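Side-chain contact in glucan-binding protein C, GbpC (Streptococcus mutans UA159, PDB 5UQZ), which probably binds glucan at the streptococcal cell wall and mediates both sucrose-independent and sucrose-dependent adherence: residues A[252-255]-A[260-263]. Residues are numbered along the deposited sequence; the frame is centred on the assembly and turned at random.
Sequences SSVD and EIYS
Asp255 and Tyr262 pair as the hydrogen-bonded couple of an antiparallel beta hairpin, strands 254-257 and 260-263, in the calcium-binding beta-supersandwich domain of this adhesin. Asp255 N gives its hydrogen to Tyr262 O at 3.1 Å, a nearly straight bond that nevertheless reaches the oxygen from well above the carbonyl plane. The return bond, Tyr262 N to Asp255 O, stays much closer to its carbonyl plane. Tyr262 O also accepts from a water that donates to Ser253 O at 2.8 Å, so this water links 252-255 to 260-263 beside the Asp255-Tyr262 pair.

On the side of the hairpin where Val254 and Ile261 meet, Val254 CG1 lies against both Ile261 CB and Ile261 CD1, each at 4.1 Å. Val254 holds CG1 anti to its amide nitrogen (chi1 171°), which brings this methyl within 3.9 Å of Tyr262 N as well; Leu225 touches both aliphatic side chains, and Phe246 packs on Ile261. The serines also meet, Ser253 CB lying 3.3 Å from Ser263 OG. Their hydroxyls have firmer partners outside the hairpin: Ser253 OG bonds to Tyr300 O and Asn267 ND2, Ser263 OG to Lys265 O.

On the other strand edge, 260-263 pairs with strand 233-240, which carries the calcium ligand Glu237, and Lys238 makes a cation-pi contact with the Tyr262 ring. Just ahead of the hairpin, Ser252 forms an ST turn, its OG accepting from Val254 N at 2.9 Å.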
# COMPACT_ATOMS: atom_id res chain seq x y z
N SER A 252 -2.15 3.73 14.20
CA SER A 252 -1.92 4.16 12.83
C SER A 252 -1.95 5.67 12.70
O SER A 252 -2.65 6.38 13.45
CB SER A 252 -3.00 3.56 11.94
OG SER A 252 -2.82 4.04 10.62
N SER A 253 -1.19 6.18 11.71
CA SER A 253 -1.27 7.58 11.29
C SER A 253 -2.56 7.90 10.55
O SER A 253 -2.84 9.09 10.35
CB SER A 253 -0.07 7.87 10.38
OG SER A 253 -0.16 7.13 9.16
N VAL A 254 -3.33 6.89 10.14
CA VAL A 254 -4.50 7.08 9.29
C VAL A 254 -5.75 7.20 10.17
O VAL A 254 -6.01 6.35 11.03
CB VAL A 254 -4.63 5.90 8.32
CG1 VAL A 254 -5.96 5.94 7.56
CG2 VAL A 254 -3.44 5.89 7.40
N ASP A 255 -6.54 8.24 9.92
CA ASP A 255 -7.78 8.41 10.63
C ASP A 255 -8.82 9.00 9.70
O ASP A 255 -8.53 9.35 8.55
CB ASP A 255 -7.59 9.29 11.87
CG ASP A 255 -8.51 8.83 13.03
OD1 ASP A 255 -9.61 8.27 12.83
OD2 ASP A 255 -8.10 9.02 14.18
N GLU A 260 -13.21 11.28 4.28
CA GLU A 260 -12.12 10.47 3.77
C GLU A 260 -11.22 9.99 4.90
O GLU A 260 -11.12 10.62 5.95
CB GLU A 260 -11.30 11.30 2.81
CG GLU A 260 -12.03 11.67 1.49
CD GLU A 260 -11.19 12.56 0.64
OE1 GLU A 260 -10.98 13.71 1.04
OE2 GLU A 260 -10.67 12.09 -0.39
N ILE A 261 -10.51 8.90 4.66
CA ILE A 261 -9.45 8.44 5.56
C ILE A 261 -8.11 8.71 4.92
O ILE A 261 -7.93 8.53 3.71
CB ILE A 261 -9.57 6.98 6.04
CG1 ILE A 261 -9.36 5.99 4.90
CG2 ILE A 261 -10.93 6.80 6.76
CD1 ILE A 261 -9.14 4.56 5.40
N TYR A 262 -7.16 9.16 5.74
CA TYR A 262 -5.80 9.43 5.31
C TYR A 262 -5.01 9.81 6.55
O TYR A 262 -5.55 10.02 7.64
CB TYR A 262 -5.71 10.53 4.25
CG TYR A 262 -6.31 11.87 4.56
CD1 TYR A 262 -7.67 12.12 4.33
CD2 TYR A 262 -5.51 12.89 5.08
CE1 TYR A 262 -8.24 13.36 4.58
CE2 TYR A 262 -6.07 14.16 5.36
CZ TYR A 262 -7.43 14.38 5.13
OH TYR A 262 -7.97 15.60 5.42
N SER A 263 -3.70 9.96 6.35
CA SER A 263 -2.82 10.48 7.39
C SER A 263 -2.77 11.98 7.27
O SER A 263 -2.28 12.50 6.27
CB SER A 263 -1.43 9.87 7.21
OG SER A 263 -0.51 10.32 8.19
O HOH W 1 -4.61 11.27 10.44